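Local coordinates for protein peptidyl-prolyl cis-trans isomerase (Hirschia baltica, PDB 5EX2) that probably catalyses the cis-trans isomerisation of peptide bonds preceding proline, as a cyclophilin-type folding helper of the periplasm, at residues P22-K32 against D211-L222; F65-A74 against S200-E208. All coordinates share one frame; numbering follows the deposited sequence.

Contact 1: P22-K32 against D211-L222; sequences PDNLVIFETTK and DILVSAVMVSDL
Val26 to Thr30 pair with Leu213 to Met218 as antiparallel strands, their axes 4.6 Å apart at closest and 145° between directions. Ile27 and Val217 form a hydrogen-bonded pair, Ile27 N to Val217 O being 2.8 Å. At Glu29 the register slips: its O receives Val214 N and, weakly, Ser215 N, a classic beta bulge. On one face of the sheet Leu213, with CG anti to its own N (chi1 178°), lays CD2 over the centre of the Phe28 ring, 4.2 Å from the centroid, while Ala216 CB meets that ring obliquely. Met218 SD rests on Val26 CG2 at 3.6 Å. At one end Ser220 OG donates to the anti lone pair of Asp23 OD1, which also holds Arg56. At the other, Asp211 OD1 takes Thr31 OG1 on its anti side at 2.7 Å and, in one of two Lys32 conformers, a salt bridge from Lys32 NZ on its syn lone pair at 2.9 Å; Thr31 OG1 accepts Ile212 N. With an alanine at Asp211, Thr31 OG1 and Thr202 N would probably lose their acceptors, and Lys32 a possible counter-charge. Joining first and last strands of the eight-stranded sheet, this pairing closes the cyclophilin beta-barrel.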
loop_
_atom_site.group_PDB
_atom_site.type_symbol
_atom_site.label_atom_id
_atom_site.label_comp_id
_atom_site.label_asym_id
_atom_site.label_seq_id
_atom_site.Cartn_x
_atom_site.Cartn_y
_atom_site.Cartn_z
ATOM N N PRO A 22 3.786 -2.686 -14.182
ATOM C CA PRO A 22 4.751 -3.613 -13.573
ATOM C C PRO A 22 5.846 -2.935 -12.743
ATOM O O PRO A 22 6.334 -3.569 -11.816
ATOM C CB PRO A 22 5.378 -4.328 -14.787
ATOM C CG PRO A 22 4.459 -4.140 -15.891
ATOM C CD PRO A 22 3.631 -2.912 -15.630
ATOM N N ASP A 23 6.211 -1.693 -13.044
ATOM C CA ASP A 23 7.218 -1.006 -12.250
ATOM C C ASP A 23 6.628 -0.493 -10.927
ATOM O O ASP A 23 7.366 0.028 -10.096
ATOM C CB ASP A 23 7.843 0.149 -13.038
ATOM C CG ASP A 23 9.268 0.443 -12.601
ATOM O OD1 ASP A 23 10.032 -0.517 -12.347
ATOM O OD2 ASP A 23 9.646 1.627 -12.499
ATOM N N ASN A 24 5.318 -0.615 -10.740
ATOM C CA ASN A 24 4.700 -0.289 -9.454
ATOM C C ASN A 24 4.285 -1.539 -8.688
ATOM O O ASN A 24 3.527 -1.452 -7.735
ATOM C CB ASN A 24 3.464 0.598 -9.644
ATOM C CG ASN A 24 3.795 1.968 -10.165
ATOM O OD1 ASN A 24 4.934 2.399 -10.128
ATOM N ND2 ASN A 24 2.782 2.664 -10.662
ATOM N N LEU A 25 4.767 -2.705 -9.107
ATOM C CA LEU A 25 4.313 -3.962 -8.528
ATOM C C LEU A 25 5.495 -4.761 -8.011
ATOM O O LEU A 25 6.397 -5.103 -8.764
ATOM C CB LEU A 25 3.537 -4.777 -9.563
ATOM C CG LEU A 25 2.860 -6.069 -9.108
ATOM C CD1 LEU A 25 1.865 -5.831 -7.979
ATOM C CD2 LEU A 25 2.152 -6.710 -10.308
ATOM N N VAL A 26 5.447 -5.077 -6.724
ATOM C CA VAL A 26 6.523 -5.780 -6.049
ATOM C C VAL A 26 6.003 -7.100 -5.520
ATOM O O VAL A 26 4.916 -7.171 -4.952
ATOM C CB VAL A 26 7.067 -4.959 -4.865
ATOM C CG1 VAL A 26 8.392 -5.530 -4.370
ATOM C CG2 VAL A 26 7.188 -3.480 -5.232
ATOM N N ILE A 27 6.796 -8.150 -5.698
ATOM C CA ILE A 27 6.477 -9.452 -5.145
ATOM C C ILE A 27 7.327 -9.686 -3.897
ATOM O O ILE A 27 8.533 -9.742 -3.994
ATOM C CB ILE A 27 6.738 -10.580 -6.141
ATOM C CG1 ILE A 27 6.151 -10.241 -7.520
ATOM C CG2 ILE A 27 6.154 -11.874 -5.608
ATOM C CD1 ILE A 27 6.428 -11.290 -8.555
ATOM N N PHE A 28 6.664 -9.782 -2.745
ATOM C CA PHE A 28 7.309 -10.195 -1.504
ATOM C C PHE A 28 6.972 -11.652 -1.250
ATOM O O PHE A 28 5.847 -11.966 -0.877
ATOM C CB PHE A 28 6.822 -9.346 -0.316
ATOM C CG PHE A 28 7.540 -8.026 -0.129
ATOM C CD1 PHE A 28 8.369 -7.499 -1.104
ATOM C CD2 PHE A 28 7.349 -7.298 1.042
ATOM C CE1 PHE A 28 9.022 -6.290 -0.901
ATOM C CE2 PHE A 28 7.995 -6.098 1.241
ATOM C CZ PHE A 28 8.825 -5.591 0.270
ATOM N N GLU A 29 7.927 -12.550 -1.440
ATOM C CA GLU A 29 7.719 -13.938 -1.072
ATOM C C GLU A 29 8.146 -14.152 0.358
ATOM O O GLU A 29 9.295 -13.886 0.687
ATOM C CB GLU A 29 8.519 -14.861 -1.977
ATOM C CG GLU A 29 7.887 -15.081 -3.338
ATOM C CD GLU A 29 6.638 -15.950 -3.255
ATOM O OE1 GLU A 29 6.241 -16.343 -2.127
ATOM O OE2 GLU A 29 6.049 -16.241 -4.318
ATOM N N THR A 30 7.225 -14.599 1.207
ATOM C CA THR A 30 7.515 -14.801 2.617
ATOM C C THR A 30 7.337 -16.271 2.963
ATOM O O THR A 30 6.763 -17.053 2.182
ATOM C CB THR A 30 6.599 -13.965 3.552
ATOM O OG1 THR A 30 5.354 -14.652 3.737
ATOM C CG2 THR A 30 6.356 -12.568 3.011
ATOM N N THR A 31 7.793 -16.647 4.153
ATOM C CA THR A 31 7.631 -17.995 4.613
ATOM C C THR A 31 6.188 -18.326 4.997
ATOM O O THR A 31 5.911 -19.439 5.407
ATOM C CB THR A 31 8.591 -18.292 5.786
ATOM O OG1 THR A 31 8.557 -17.208 6.720
ATOM C CG2 THR A 31 10.013 -18.454 5.273
ATOM N N LYS A 32 5.276 -17.361 4.851
ATOM C CA LYS A 32 3.844 -17.619 5.025
ATOM C C LYS A 32 3.066 -17.467 3.722
ATOM O O LYS A 32 1.838 -17.570 3.709
ATOM C CB LYS A 32 3.264 -16.684 6.085
ATOM C CG LYS A 32 3.595 -17.087 7.514
ATOM C CD LYS A 32 2.800 -18.306 7.966
ATOM C CE LYS A 32 3.139 -18.699 9.388
ATOM N NZ LYS A 32 4.588 -18.977 9.544
ATOM N N ASP A 211 9.145 -15.344 10.947
ATOM C CA ASP A 211 8.967 -15.515 9.509
ATOM C C ASP A 211 9.977 -14.649 8.753
ATOM O O ASP A 211 10.595 -13.744 9.340
ATOM C CB ASP A 211 7.527 -15.190 9.120
ATOM C CG ASP A 211 6.607 -16.354 9.372
ATOM O OD1 ASP A 211 6.888 -17.445 8.827
ATOM O OD2 ASP A 211 5.641 -16.201 10.140
ATOM N N ILE A 212 10.166 -14.961 7.473
ATOM C CA ILE A 212 11.239 -14.395 6.666
ATOM C C ILE A 212 10.674 -13.866 5.367
ATOM O O ILE A 212 9.801 -14.482 4.777
ATOM C CB ILE A 212 12.323 -15.454 6.361
ATOM C CG1 ILE A 212 12.858 -16.061 7.663
ATOM C CG2 ILE A 212 13.461 -14.857 5.531
ATOM C CD1 ILE A 212 13.784 -17.251 7.466
ATOM N N LEU A 213 11.202 -12.739 4.934
ATOM C CA LEU A 213 11.016 -12.247 3.582
ATOM C C LEU A 213 12.063 -12.957 2.756
ATOM O O LEU A 213 13.222 -12.577 2.753
ATOM C CB LEU A 213 11.182 -10.732 3.520
ATOM C CG LEU A 213 11.060 -10.087 2.142
ATOM C CD1 LEU A 213 9.745 -10.418 1.459
ATOM C CD2 LEU A 213 11.203 -8.587 2.305
ATOM N N VAL A 214 11.650 -14.007 2.066
ATOM C CA VAL A 214 12.583 -14.856 1.339
ATOM C C VAL A 214 13.165 -14.155 0.112
ATOM O O VAL A 214 14.357 -14.283 -0.198
ATOM C CB VAL A 214 11.889 -16.161 0.908
ATOM C CG1 VAL A 214 12.820 -17.026 0.075
ATOM C CG2 VAL A 214 11.372 -16.922 2.106
ATOM N N SER A 215 12.312 -13.434 -0.607
ATOM C CA SER A 215 12.759 -12.697 -1.781
ATOM C C SER A 215 11.820 -11.545 -2.078
ATOM O O SER A 215 10.659 -11.565 -1.702
ATOM C CB SER A 215 12.850 -13.617 -3.000
ATOM O OG SER A 215 11.560 -14.047 -3.403
ATOM N N ALA A 216 12.352 -10.551 -2.770
ATOM C CA ALA A 216 11.585 -9.427 -3.263
ATOM C C ALA A 216 11.973 -9.195 -4.712
ATOM O O ALA A 216 13.157 -9.226 -5.058
ATOM C CB ALA A 216 11.841 -8.188 -2.419
ATOM N N VAL A 217 10.972 -8.968 -5.555
ATOM C CA VAL A 217 11.188 -8.760 -6.980
ATOM C C VAL A 217 10.274 -7.675 -7.503
ATOM O O VAL A 217 9.093 -7.672 -7.202
ATOM C CB VAL A 217 10.933 -10.053 -7.800
ATOM C CG1 VAL A 217 11.265 -9.834 -9.259
ATOM C CG2 VAL A 217 11.752 -11.205 -7.259
ATOM N N MET A 218 10.829 -6.745 -8.272
ATOM C CA MET A 218 10.032 -5.824 -9.070
ATOM C C MET A 218 9.537 -6.530 -10.323
ATOM O O MET A 218 10.316 -7.121 -11.071
ATOM C CB MET A 218 10.859 -4.617 -9.497
ATOM C CG MET A 218 11.385 -3.764 -8.374
ATOM S SD MET A 218 10.087 -3.080 -7.324
ATOM C CE MET A 218 8.989 -2.372 -8.567
ATOM N N VAL A 219 8.239 -6.464 -10.565
ATOM C CA VAL A 219 7.687 -7.212 -11.680
ATOM C C VAL A 219 8.247 -6.701 -13.015
ATOM O O VAL A 219 8.391 -7.479 -13.954
ATOM C CB VAL A 219 6.139 -7.165 -11.643
ATOM C CG1 VAL A 219 5.520 -7.740 -12.877
ATOM C CG2 VAL A 219 5.654 -7.957 -10.445
ATOM N N SER A 220 8.565 -5.409 -13.108
ATOM C CA SER A 220 9.158 -4.849 -14.317
ATOM C C SER A 220 10.512 -5.479 -14.654
ATOM O O SER A 220 10.956 -5.422 -15.799
ATOM C CB SER A 220 9.321 -3.347 -14.142
ATOM O OG SER A 220 9.981 -3.103 -12.926
ATOM N N ASP A 221 11.163 -6.069 -13.657
ATOM C CA ASP A 221 12.480 -6.659 -13.860
ATOM C C ASP A 221 12.402 -8.091 -14.347
ATOM O O ASP A 221 13.419 -8.683 -14.720
ATOM C CB ASP A 221 13.288 -6.599 -12.573
ATOM C CG ASP A 221 13.612 -5.182 -12.160
ATOM O OD1 ASP A 221 13.613 -4.281 -13.025
ATOM O OD2 ASP A 221 13.869 -4.962 -10.965
ATOM N N LEU A 222 11.198 -8.647 -14.357
ATOM C CA LEU A 222 10.989 -9.981 -14.900
ATOM C C LEU A 222 10.837 -9.917 -16.401
ATOM O O LEU A 222 10.425 -8.885 -16.947
ATOM C CB LEU A 222 9.743 -10.605 -14.285
ATOM C CG LEU A 222 9.745 -10.794 -12.769
ATOM C CD1 LEU A 222 8.373 -11.259 -12.315
ATOM C CD2 LEU A 222 10.820 -11.783 -12.359
HETATM O O HOH W 1 9.785 -12.327 -4.749
#

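Contact 2: F65-A74 against S200-E208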
loop_
_atom_site.group_PDB
_atom_site.type_symbol
_atom_site.label_atom_id
_atom_site.label_comp_id
_atom_site.label_asym_id
_atom_site.label_seq_id
_atom_site.Cartn_x
_atom_site.Cartn_y
_atom_site.Cartn_z
ATOM N N PHE A 65 10.876 -10.979 9.676
ATOM C CA PHE A 65 9.786 -10.181 10.223
ATOM C C PHE A 65 9.988 -10.192 11.720
ATOM O O PHE A 65 9.453 -11.034 12.447
ATOM C CB PHE A 65 8.434 -10.733 9.803
ATOM C CG PHE A 65 8.142 -10.462 8.382
ATOM C CD1 PHE A 65 7.671 -9.223 8.000
ATOM C CD2 PHE A 65 8.377 -11.412 7.414
ATOM C CE1 PHE A 65 7.426 -8.941 6.671
ATOM C CE2 PHE A 65 8.135 -11.133 6.085
ATOM C CZ PHE A 65 7.657 -9.898 5.717
ATOM N N HIS A 66 10.811 -9.256 12.173
ATOM C CA HIS A 66 11.351 -9.297 13.527
ATOM C C HIS A 66 10.476 -8.616 14.573
ATOM O O HIS A 66 10.738 -8.753 15.761
ATOM C CB HIS A 66 12.738 -8.661 13.548
ATOM C CG HIS A 66 12.716 -7.193 13.277
ATOM N ND1 HIS A 66 12.706 -6.661 12.005
ATOM C CD2 HIS A 66 12.643 -6.140 14.126
ATOM C CE1 HIS A 66 12.646 -5.342 12.082
ATOM N NE2 HIS A 66 12.606 -5.001 13.356
ATOM N N ARG A 67 9.466 -7.868 14.151
ATOM C CA ARG A 67 8.566 -7.210 15.095
ATOM C C ARG A 67 7.154 -7.290 14.554
ATOM O O ARG A 67 6.805 -6.580 13.615
ATOM C CB ARG A 67 8.985 -5.752 15.319
ATOM C CG ARG A 67 8.065 -4.938 16.228
ATOM C CD ARG A 67 8.414 -3.456 16.136
ATOM N NE ARG A 67 7.443 -2.577 16.795
ATOM C CZ ARG A 67 6.814 -1.555 16.217
ATOM N NH1 ARG A 67 7.028 -1.248 14.945
ATOM N NH2 ARG A 67 5.954 -0.825 16.920
ATOM N N VAL A 68 6.363 -8.171 15.148
ATOM C CA VAL A 68 5.026 -8.464 14.657
ATOM C C VAL A 68 4.069 -8.390 15.824
ATOM O O VAL A 68 4.249 -9.085 16.833
ATOM C CB VAL A 68 4.967 -9.856 14.004
ATOM C CG1 VAL A 68 3.578 -10.163 13.497
ATOM C CG2 VAL A 68 5.972 -9.953 12.876
ATOM N N ILE A 69 3.084 -7.510 15.703
ATOM C CA ILE A 69 2.177 -7.228 16.791
ATOM C C ILE A 69 0.761 -7.502 16.310
ATOM O O ILE A 69 0.312 -6.922 15.306
ATOM C CB ILE A 69 2.343 -5.778 17.274
ATOM C CG1 ILE A 69 3.775 -5.559 17.775
ATOM C CG2 ILE A 69 1.340 -5.472 18.359
ATOM C CD1 ILE A 69 4.085 -4.128 18.165
ATOM N N SER A 70 0.086 -8.409 17.003
ATOM C CA SER A 70 -1.266 -8.789 16.649
ATOM C C SER A 70 -2.167 -7.579 16.661
ATOM O O SER A 70 -2.080 -6.741 17.556
ATOM C CB SER A 70 -1.810 -9.842 17.608
ATOM O OG SER A 70 -3.060 -10.315 17.138
ATOM N N GLY A 71 -3.023 -7.490 15.654
ATOM C CA GLY A 71 -3.949 -6.381 15.573
ATOM C C GLY A 71 -3.302 -5.060 15.193
ATOM O O GLY A 71 -3.927 -4.017 15.345
ATOM N N PHE A 72 -2.075 -5.094 14.696
ATOM C CA PHE A 72 -1.328 -3.885 14.380
ATOM C C PHE A 72 -0.582 -4.062 13.062
ATOM O O PHE A 72 -1.116 -3.729 12.011
ATOM C CB PHE A 72 -0.404 -3.558 15.573
ATOM C CG PHE A 72 0.400 -2.301 15.428
ATOM C CD1 PHE A 72 0.014 -1.280 14.568
ATOM C CD2 PHE A 72 1.540 -2.138 16.178
ATOM C CE1 PHE A 72 0.775 -0.126 14.465
ATOM C CE2 PHE A 72 2.306 -1.012 16.071
ATOM C CZ PHE A 72 1.924 0.008 15.217
ATOM N N MET A 73 0.623 -4.607 13.100
ATOM C CA MET A 73 1.404 -4.719 11.885
ATOM C C MET A 73 2.518 -5.742 12.025
ATOM O O MET A 73 2.810 -6.224 13.117
ATOM C CB MET A 73 1.983 -3.350 11.507
ATOM C CG MET A 73 2.820 -2.691 12.604
ATOM S SD MET A 73 4.519 -3.328 12.588
ATOM C CE MET A 73 4.812 -3.638 14.329
ATOM N N ALA A 74 3.099 -6.063 10.873
ATOM C CA ALA A 74 4.287 -6.891 10.783
ATOM C C ALA A 74 5.420 -6.076 10.187
ATOM O O ALA A 74 5.331 -5.592 9.055
ATOM C CB ALA A 74 4.009 -8.115 9.934
ATOM N N SER A 200 -0.801 -13.586 9.076
ATOM C CA SER A 200 -0.402 -14.903 9.564
ATOM C C SER A 200 1.063 -14.929 9.999
ATOM O O SER A 200 1.527 -15.942 10.522
ATOM C CB SER A 200 -0.646 -15.980 8.496
ATOM O OG SER A 200 0.297 -15.911 7.441
ATOM N N LEU A 201 1.816 -13.862 9.733
ATOM C CA LEU A 201 3.227 -13.835 10.128
ATOM C C LEU A 201 3.339 -13.981 11.643
ATOM O O LEU A 201 2.506 -13.453 12.387
ATOM C CB LEU A 201 3.903 -12.556 9.636
ATOM C CG LEU A 201 3.955 -12.400 8.109
ATOM C CD1 LEU A 201 4.349 -11.025 7.701
ATOM C CD2 LEU A 201 4.943 -13.389 7.516
ATOM N N THR A 202 4.362 -14.712 12.080
ATOM C CA THR A 202 4.499 -15.082 13.478
ATOM C C THR A 202 4.688 -13.850 14.363
ATOM O O THR A 202 5.545 -12.998 14.105
ATOM C CB THR A 202 5.669 -16.054 13.645
ATOM O OG1 THR A 202 5.404 -17.232 12.871
ATOM C CG2 THR A 202 5.835 -16.470 15.075
ATOM N N ILE A 203 3.869 -13.791 15.399
ATOM C CA ILE A 203 3.837 -12.694 16.342
ATOM C C ILE A 203 5.023 -12.747 17.279
ATOM O O ILE A 203 5.394 -13.819 17.738
ATOM C CB ILE A 203 2.517 -12.761 17.157
ATOM C CG1 ILE A 203 1.324 -12.464 16.253
ATOM C CG2 ILE A 203 2.522 -11.824 18.372
ATOM C CD1 ILE A 203 0.016 -13.051 16.755
ATOM N N GLY A 204 5.595 -11.587 17.592
ATOM C CA GLY A 204 6.630 -11.498 18.618
ATOM C C GLY A 204 7.505 -10.277 18.435
ATOM O O GLY A 204 7.578 -9.692 17.352
ATOM N N GLU A 205 8.200 -9.916 19.504
ATOM C CA GLU A 205 8.996 -8.697 19.543
ATOM C C GLU A 205 10.334 -8.942 20.237
ATOM O O GLU A 205 10.606 -8.378 21.295
ATOM C CB GLU A 205 8.221 -7.601 20.269
ATOM C CG GLU A 205 6.826 -7.387 19.710
ATOM C CD GLU A 205 6.061 -6.362 20.505
ATOM O OE1 GLU A 205 6.583 -5.242 20.643
ATOM O OE2 GLU A 205 4.966 -6.683 21.014
ATOM N N PRO A 206 11.185 -9.798 19.653
ATOM C CA PRO A 206 10.961 -10.530 18.407
ATOM C C PRO A 206 10.365 -11.913 18.616
ATOM O O PRO A 206 10.376 -12.427 19.734
ATOM C CB PRO A 206 12.362 -10.642 17.836
ATOM C CG PRO A 206 13.217 -10.813 19.068
ATOM C CD PRO A 206 12.565 -9.969 20.138
ATOM N N PRO A 207 9.839 -12.517 17.545
ATOM C CA PRO A 207 9.494 -13.935 17.630
ATOM C C PRO A 207 10.735 -14.746 17.933
ATOM O O PRO A 207 11.833 -14.313 17.602
ATOM C CB PRO A 207 8.962 -14.266 16.230
ATOM C CG PRO A 207 8.666 -12.928 15.573
ATOM C CD PRO A 207 9.683 -11.996 16.177
ATOM N N GLU A 208 10.559 -15.891 18.565
ATOM C CA GLU A 208 11.658 -16.827 18.731
ATOM C C GLU A 208 12.200 -17.262 17.385
ATOM O O GLU A 208 13.406 -17.344 17.191
ATOM C CB GLU A 208 11.224 -18.062 19.526
ATOM C CG GLU A 208 10.741 -17.753 20.917
ATOM C CD GLU A 208 11.827 -17.151 21.772
ATOM O OE1 GLU A 208 11.553 -16.154 22.476
ATOM O OE2 GLU A 208 12.957 -17.681 21.740
HETATM O O HOH W 2 7.600 -13.197 12.183
HETATM O O HOH W 3 3.729 -8.939 19.636
#
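Leu201 comes down on the Phe65 ring from above: its CD1 sits over the centre of one face, 3.7 Å from the centroid and 7° off the ring normal, a CH-pi contact. The same methyl reaches Ala74 CB at 3.7 Å, so one branch of the leucine bridges two neighbouring strands, and Leu201 CD2 comes within 4.0 Å of Phe65 CD2. Leu201 CG lies anti to the carbonyl carbon (chi1 -63°), which carries CD1 over the ring face. Phe65 also packs against Phe171 and Leu173 on strand 171-174. Val68 points its isopropyl group at the backbone of the loop, with CB only 3.2 Å from Thr202 O. Val68 and Gly204 form a hydrogen-bonded antiparallel pair, Val68 N donating to Gly204 O and Gly204 N to Val68 O, both at 2.9 Å. This is a single bridge between the barrel strand 63-69 and the long loop that leads from helix 195-198 to strand 212-218. The backbone angles of Gly204 would jam any CB against the preceding carbonyl. Past this bridge the extended Glu205 side chain crosses Ile69 obliquely, its carboxylate alongside CG1 and CD1, while one water donates to both Glu205 OE2 and Val68 O. At the far side the cis peptide before Pro206 turns the chain, bringing Pro206 CB to 3.2 Å from His66 O, and the Pro207 ring lies by the same carbonyl.

Overall arrangement
Contact 2 is nested inside the chain loop closed by contact 1, and their centres are 20 Å apart. They meet at strands 63-69 and 212-218, neighbours in the barrel. Asp211 of contact 1 reaches both segments of contact 2: its O accepts Phe65 N at 2.8 Å, a probable hydrogen bond, and its OD2 is 2.8 Å from Thr202 N, probably another. The same carboxylate that accepts Thr31 OG1 is thus also the probable acceptor for Thr202 N, tying the two contacts together. Both contacts lie away from the annotated Gln115, Gln133 and Glu135 metal site. A bound magnesium ion nevertheless lies about 4 Å from the Ser70 side chain, and one about 12 Å from that of Asp211.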